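Local coordinates for putative aldolase (Bacteroides vulgatus ATCC 8482, PDB 3DXI), which is a putative aldolase of uncharacterised function whose N-terminal domain folds as a TIM barrel of the HMGL-like family, at residues D102-I113 / F128-Y136. Sequence-based numbering, arbitrary orientation.
Sequences DMIRIAIDPQNI and FEVGFNVMY
Asn133 lies over one face of the Arg105 guanidinium, its amide plane turned 84° from it. Asn133 OD1 comes within 3.1 Å of Arg105 NE, but the approach is over the face and no hydrogen bond forms; the guanidinium is instead held by salt bridges to Asp216 and Glu42. The Phe128 ring receives Ile104 CG1 over one face, a CH-pi contact 4.0 Å from the ring centroid, while Asp102 O stands near the ring edge. Ile113 CD1 meets the edge of Phe132, 4.0 Å from CD1, and Ile108 CD1 reaches the same Phe132 CD1 obliquely at 3.6 Å. At the C-terminal ends, Asp109 presents its carboxylate to the edge of Tyr136, OD2 lying 3.6 Å from CE2. With its CG anti to the backbone N (chi1 177°), Asp109 also takes the N-H of Gln111 on OD1 in an Asx turn. Met135 CE packs against Asp109 CB at 3.4 Å.

Seven backbone hydrogen bonds, from Glu129 N to Asp102 O through Met135 N to Ile108 O, join the two parallel strands, whose axes cross at -21°. Gly131 sits beside Arg105, its N bonded to Ile104 O. These are neighbouring strands of the eight-stranded TIM barrel, connected through helix 113-124 as a beta-alpha-beta unit. Arg105 and Asn133 face the barrel interior, Ile108, Val130 and Phe132 pack against helix 113-124, and strands 75-81 and 159-163 continue the sheet on either side.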
ATOM      1  N   ASP A 102      -4.782 -28.886  12.929  1.00 10.91           N
ATOM      2  CA  ASP A 102      -3.800 -28.595  13.963  1.00 11.03           C
ATOM      3  C   ASP A 102      -4.218 -27.520  14.941  1.00 10.33           C
ATOM      4  O   ASP A 102      -4.085 -27.685  16.156  1.00 10.38           O
ATOM      5  CB  ASP A 102      -2.482 -28.184  13.308  1.00 11.49           C
ATOM      6  CG  ASP A 102      -1.924 -29.269  12.418  1.00 14.21           C
ATOM      7  OD1 ASP A 102      -1.428 -30.277  12.966  1.00 15.74           O
ATOM      8  OD2 ASP A 102      -2.000 -29.125  11.175  1.00 12.68           O
HETATM    9  N   MSE A 103      -4.737 -26.421  14.410  1.00 11.12           N
HETATM   10  CA  MSE A 103      -5.130 -25.300  15.245  1.00 11.37           C
HETATM   11  C   MSE A 103      -6.541 -24.795  15.018  1.00 10.99           C
HETATM   12  O   MSE A 103      -7.039 -24.762  13.891  1.00 10.80           O
HETATM   13  CB  MSE A 103      -4.157 -24.144  15.030  1.00 12.42           C
HETATM   14  CG  MSE A 103      -4.521 -22.876  15.781  1.00 15.77           C
HETATM   15 SE   MSE A 103      -3.366 -21.401  15.264  1.00 21.73          SE
HETATM   16  CE  MSE A 103      -1.875 -21.761  16.466  1.00 16.17           C
ATOM     17  N   ILE A 104      -7.173 -24.397  16.116  1.00  9.54           N
ATOM     18  CA  ILE A 104      -8.515 -23.851  16.089  1.00  9.63           C
ATOM     19  C   ILE A 104      -8.364 -22.389  16.482  1.00  9.67           C
ATOM     20  O   ILE A 104      -7.949 -22.085  17.602  1.00  8.06           O
ATOM     21  CB  ILE A 104      -9.432 -24.537  17.125  1.00  9.34           C
ATOM     22  CG1 ILE A 104      -9.439 -26.056  16.909  1.00  9.95           C
ATOM     23  CG2 ILE A 104     -10.839 -23.963  17.024  1.00 11.79           C
ATOM     24  CD1 ILE A 104      -9.924 -26.501  15.532  1.00  7.99           C
ATOM     25  N   ARG A 105      -8.658 -21.484  15.556  1.00  9.46           N
ATOM     26  CA  ARG A 105      -8.562 -20.065  15.866  1.00  9.67           C
ATOM     27  C   ARG A 105      -9.952 -19.575  16.215  1.00  9.84           C
ATOM     28  O   ARG A 105     -10.936 -20.021  15.629  1.00  9.99           O
ATOM     29  CB  ARG A 105      -8.026 -19.276  14.684  1.00  9.20           C
ATOM     30  CG  ARG A 105      -6.621 -19.645  14.285  1.00 10.79           C
ATOM     31  CD  ARG A 105      -6.245 -18.826  13.081  1.00 14.15           C
ATOM     32  NE  ARG A 105      -5.343 -17.745  13.407  1.00 11.69           N
ATOM     33  CZ  ARG A 105      -5.133 -16.691  12.630  1.00 10.05           C
ATOM     34  NH1 ARG A 105      -5.778 -16.557  11.480  1.00 12.25           N
ATOM     35  NH2 ARG A 105      -4.234 -15.796  12.988  1.00 12.55           N
ATOM     36  N   ILE A 106     -10.024 -18.659  17.171  1.00 10.51           N
ATOM     37  CA  ILE A 106     -11.298 -18.117  17.622  1.00 12.48           C
ATOM     38  C   ILE A 106     -11.390 -16.624  17.334  1.00 11.85           C
ATOM     39  O   ILE A 106     -10.528 -15.860  17.762  1.00 13.85           O
ATOM     40  CB  ILE A 106     -11.458 -18.337  19.141  1.00 13.28           C
ATOM     41  CG1 ILE A 106     -11.187 -19.812  19.473  1.00 14.59           C
ATOM     42  CG2 ILE A 106     -12.852 -17.926  19.588  1.00 13.77           C
ATOM     43  CD1 ILE A 106     -11.112 -20.122  20.959  1.00 13.08           C
ATOM     44  N   ALA A 107     -12.420 -16.211  16.599  1.00 10.76           N
ATOM     45  CA  ALA A 107     -12.615 -14.791  16.307  1.00 10.10           C
ATOM     46  C   ALA A 107     -13.291 -14.243  17.551  1.00 10.35           C
ATOM     47  O   ALA A 107     -14.425 -14.603  17.856  1.00 11.33           O
ATOM     48  CB  ALA A 107     -13.511 -14.604  15.089  1.00  9.67           C
ATOM     49  N   ILE A 108     -12.590 -13.360  18.254  1.00 12.19           N
ATOM     50  CA  ILE A 108     -13.082 -12.803  19.509  1.00 11.20           C
ATOM     51  C   ILE A 108     -13.188 -11.286  19.608  1.00 12.21           C
ATOM     52  O   ILE A 108     -12.286 -10.553  19.198  1.00 10.81           O
ATOM     53  CB  ILE A 108     -12.171 -13.258  20.673  1.00 11.47           C
ATOM     54  CG1 ILE A 108     -11.990 -14.778  20.634  1.00 10.57           C
ATOM     55  CG2 ILE A 108     -12.759 -12.811  22.007  1.00 12.81           C
ATOM     56  CD1 ILE A 108     -10.882 -15.285  21.534  1.00 11.17           C
ATOM     57  N   ASP A 109     -14.301 -10.827  20.173  1.00 12.57           N
ATOM     58  CA  ASP A 109     -14.507  -9.405  20.417  1.00 15.14           C
ATOM     59  C   ASP A 109     -13.947  -9.257  21.833  1.00 15.32           C
ATOM     60  O   ASP A 109     -14.392  -9.956  22.745  1.00 14.65           O
ATOM     61  CB  ASP A 109     -16.000  -9.058  20.415  1.00 15.39           C
ATOM     62  CG  ASP A 109     -16.264  -7.590  20.738  1.00 16.23           C
ATOM     63  OD1 ASP A 109     -15.547  -7.017  21.584  1.00 16.58           O
ATOM     64  OD2 ASP A 109     -17.204  -7.014  20.156  1.00 16.97           O
ATOM     65  N   PRO A 110     -12.962  -8.358  22.033  1.00 15.98           N
ATOM     66  CA  PRO A 110     -12.331  -8.121  23.343  1.00 16.82           C
ATOM     67  C   PRO A 110     -13.297  -8.042  24.530  1.00 17.46           C
ATOM     68  O   PRO A 110     -12.934  -8.341  25.669  1.00 15.63           O
ATOM     69  CB  PRO A 110     -11.545  -6.823  23.126  1.00 15.09           C
ATOM     70  CG  PRO A 110     -12.265  -6.160  21.997  1.00 16.68           C
ATOM     71  CD  PRO A 110     -12.567  -7.313  21.075  1.00 14.42           C
ATOM     72  N   GLN A 111     -14.529  -7.642  24.244  1.00 19.45           N
ATOM     73  CA  GLN A 111     -15.583  -7.537  25.248  1.00 21.29           C
ATOM     74  C   GLN A 111     -15.935  -8.909  25.842  1.00 19.80           C
ATOM     75  O   GLN A 111     -16.373  -9.004  26.992  1.00 20.53           O
ATOM     76  CB  GLN A 111     -16.824  -6.921  24.596  1.00 23.93           C
ATOM     77  CG  GLN A 111     -18.115  -7.057  25.385  1.00 29.31           C
ATOM     78  CD  GLN A 111     -18.482  -5.798  26.137  1.00 31.78           C
ATOM     79  OE1 GLN A 111     -18.421  -4.692  25.592  1.00 35.15           O
ATOM     80  NE2 GLN A 111     -18.885  -5.959  27.388  1.00 31.75           N
ATOM     81  N   ASN A 112     -15.724  -9.960  25.054  1.00 17.64           N
ATOM     82  CA  ASN A 112     -16.030 -11.335  25.453  1.00 16.53           C
ATOM     83  C   ASN A 112     -14.795 -12.208  25.694  1.00 15.77           C
ATOM     84  O   ASN A 112     -14.869 -13.434  25.593  1.00 15.39           O
ATOM     85  CB  ASN A 112     -16.886 -11.989  24.367  1.00 15.66           C
ATOM     86  CG  ASN A 112     -18.107 -11.172  24.028  1.00 17.25           C
ATOM     87  OD1 ASN A 112     -18.408 -10.943  22.855  1.00 18.12           O
ATOM     88  ND2 ASN A 112     -18.823 -10.727  25.052  1.00 15.12           N
ATOM     89  N   ILE A 113     -13.667 -11.590  26.016  1.00 15.46           N
ATOM     90  CA  ILE A 113     -12.437 -12.341  26.243  1.00 16.69           C
ATOM     91  C   ILE A 113     -12.577 -13.431  27.317  1.00 17.88           C
ATOM     92  O   ILE A 113     -12.124 -14.559  27.116  1.00 18.20           O
ATOM     93  CB  ILE A 113     -11.261 -11.381  26.601  1.00 16.09           C
ATOM     94  CG1 ILE A 113      -9.926 -12.127  26.514  1.00 14.78           C
ATOM     95  CG2 ILE A 113     -11.463 -10.780  27.980  1.00 17.32           C
ATOM     96  CD1 ILE A 113      -9.589 -12.595  25.108  1.00 10.98           C
ATOM     97  N   PHE A 128      -6.147 -29.745  20.444  1.00 15.44           N
ATOM     98  CA  PHE A 128      -5.892 -28.790  19.369  1.00 13.60           C
ATOM     99  C   PHE A 128      -5.008 -27.646  19.850  1.00 13.99           C
ATOM    100  O   PHE A 128      -4.959 -27.348  21.041  1.00 14.69           O
ATOM    101  CB  PHE A 128      -7.206 -28.157  18.881  1.00 12.55           C
ATOM    102  CG  PHE A 128      -8.135 -29.102  18.175  1.00 10.90           C
ATOM    103  CD1 PHE A 128      -7.861 -29.538  16.881  1.00 11.93           C
ATOM    104  CD2 PHE A 128      -9.310 -29.524  18.789  1.00 12.33           C
ATOM    105  CE1 PHE A 128      -8.749 -30.376  16.208  1.00 12.70           C
ATOM    106  CE2 PHE A 128     -10.209 -30.366  18.126  1.00 11.49           C
ATOM    107  CZ  PHE A 128      -9.929 -30.791  16.834  1.00 12.02           C
ATOM    108  N   GLU A 129      -4.305 -27.012  18.918  1.00 13.84           N
ATOM    109  CA  GLU A 129      -3.524 -25.824  19.244  1.00 12.40           C
ATOM    110  C   GLU A 129      -4.643 -24.777  19.254  1.00 12.20           C
ATOM    111  O   GLU A 129      -5.592 -24.897  18.475  1.00 12.56           O
ATOM    112  CB  GLU A 129      -2.535 -25.485  18.127  1.00 10.73           C
ATOM    113  CG  GLU A 129      -1.215 -26.242  18.162  1.00 12.54           C
ATOM    114  CD  GLU A 129      -0.389 -25.996  16.915  1.00 13.44           C
ATOM    115  OE1 GLU A 129      -0.748 -25.102  16.122  1.00 13.02           O
ATOM    116  OE2 GLU A 129       0.624 -26.691  16.726  1.00 15.18           O
ATOM    117  N   VAL A 130      -4.559 -23.772  20.119  1.00 10.29           N
ATOM    118  CA  VAL A 130      -5.611 -22.758  20.164  1.00  9.94           C
ATOM    119  C   VAL A 130      -5.099 -21.362  19.859  1.00 10.15           C
ATOM    120  O   VAL A 130      -4.102 -20.919  20.428  1.00  9.83           O
ATOM    121  CB  VAL A 130      -6.312 -22.718  21.542  1.00 11.13           C
ATOM    122  CG1 VAL A 130      -7.400 -21.640  21.548  1.00 10.90           C
ATOM    123  CG2 VAL A 130      -6.915 -24.067  21.848  1.00 10.77           C
ATOM    124  N   GLY A 131      -5.788 -20.677  18.952  1.00  9.79           N
ATOM    125  CA  GLY A 131      -5.408 -19.325  18.595  1.00  9.26           C
ATOM    126  C   GLY A 131      -6.495 -18.309  18.910  1.00 10.70           C
ATOM    127  O   GLY A 131      -7.677 -18.547  18.650  1.00 11.24           O
ATOM    128  N   PHE A 132      -6.099 -17.180  19.489  1.00 10.59           N
ATOM    129  CA  PHE A 132      -7.037 -16.111  19.812  1.00 12.32           C
ATOM    130  C   PHE A 132      -6.860 -14.997  18.777  1.00 12.04           C
ATOM    131  O   PHE A 132      -5.786 -14.398  18.695  1.00 11.99           O
ATOM    132  CB  PHE A 132      -6.753 -15.495  21.197  1.00 13.48           C
ATOM    133  CG  PHE A 132      -7.159 -16.351  22.369  1.00 16.58           C
ATOM    134  CD1 PHE A 132      -7.881 -15.794  23.425  1.00 16.58           C
ATOM    135  CD2 PHE A 132      -6.770 -17.681  22.460  1.00 17.86           C
ATOM    136  CE1 PHE A 132      -8.206 -16.550  24.551  1.00 17.83           C
ATOM    137  CE2 PHE A 132      -7.089 -18.445  23.581  1.00 18.32           C
ATOM    138  CZ  PHE A 132      -7.806 -17.881  24.629  1.00 18.66           C
ATOM    139  N   ASN A 133      -7.893 -14.734  17.983  1.00 10.71           N
ATOM    140  CA  ASN A 133      -7.836 -13.647  17.011  1.00 11.43           C
ATOM    141  C   ASN A 133      -8.736 -12.561  17.585  1.00 11.28           C
ATOM    142  O   ASN A 133      -9.937 -12.518  17.306  1.00 12.97           O
ATOM    143  CB  ASN A 133      -8.333 -14.113  15.640  1.00 12.30           C
ATOM    144  CG  ASN A 133      -7.208 -14.669  14.767  1.00 14.03           C
ATOM    145  OD1 ASN A 133      -6.381 -15.466  15.228  1.00 15.53           O
ATOM    146  ND2 ASN A 133      -7.174 -14.250  13.504  1.00 12.58           N
ATOM    147  N   VAL A 134      -8.147 -11.702  18.413  1.00 10.50           N
ATOM    148  CA  VAL A 134      -8.884 -10.628  19.078  1.00 11.45           C
ATOM    149  C   VAL A 134      -9.017  -9.365  18.236  1.00 11.90           C
ATOM    150  O   VAL A 134      -8.030  -8.771  17.813  1.00 11.46           O
ATOM    151  CB  VAL A 134      -8.232 -10.284  20.434  1.00 10.90           C
ATOM    152  CG1 VAL A 134      -9.061  -9.221  21.167  1.00 12.11           C
ATOM    153  CG2 VAL A 134      -8.109 -11.558  21.279  1.00  9.77           C
HETATM  154  N   MSE A 135     -10.262  -8.961  18.015  1.00 12.94           N
HETATM  155  CA  MSE A 135     -10.581  -7.794  17.203  1.00 15.71           C
HETATM  156  C   MSE A 135     -10.413  -6.457  17.909  1.00 14.28           C
HETATM  157  O   MSE A 135     -10.226  -6.395  19.120  1.00 12.95           O
HETATM  158  CB  MSE A 135     -12.022  -7.907  16.709  1.00 19.81           C
HETATM  159  CG  MSE A 135     -12.386  -9.304  16.252  1.00 27.43           C
HETATM  160 SE   MSE A 135     -14.229  -9.502  15.690  1.00 43.53          SE
HETATM  161  CE  MSE A 135     -15.129  -8.630  17.153  1.00 31.27           C
ATOM    162  N   TYR A 136     -10.481  -5.392  17.113  1.00 14.25           N
ATOM    163  CA  TYR A 136     -10.379  -4.015  17.581  1.00 15.62           C
ATOM    164  C   TYR A 136      -9.175  -3.692  18.455  1.00 16.16           C
ATOM    165  O   TYR A 136      -9.329  -3.135  19.540  1.00 16.29           O
ATOM    166  CB  TYR A 136     -11.653  -3.627  18.331  1.00 15.91           C
ATOM    167  CG  TYR A 136     -12.915  -4.162  17.696  1.00 17.66           C
ATOM    168  CD1 TYR A 136     -13.202  -3.931  16.350  1.00 18.64           C
ATOM    169  CD2 TYR A 136     -13.819  -4.908  18.443  1.00 19.42           C
ATOM    170  CE1 TYR A 136     -14.365  -4.439  15.764  1.00 19.12           C
ATOM    171  CE2 TYR A 136     -14.974  -5.414  17.875  1.00 19.92           C
ATOM    172  CZ  TYR A 136     -15.245  -5.179  16.537  1.00 21.14           C
ATOM    173  OH  TYR A 136     -16.397  -5.691  15.984  1.00 23.26           O
TER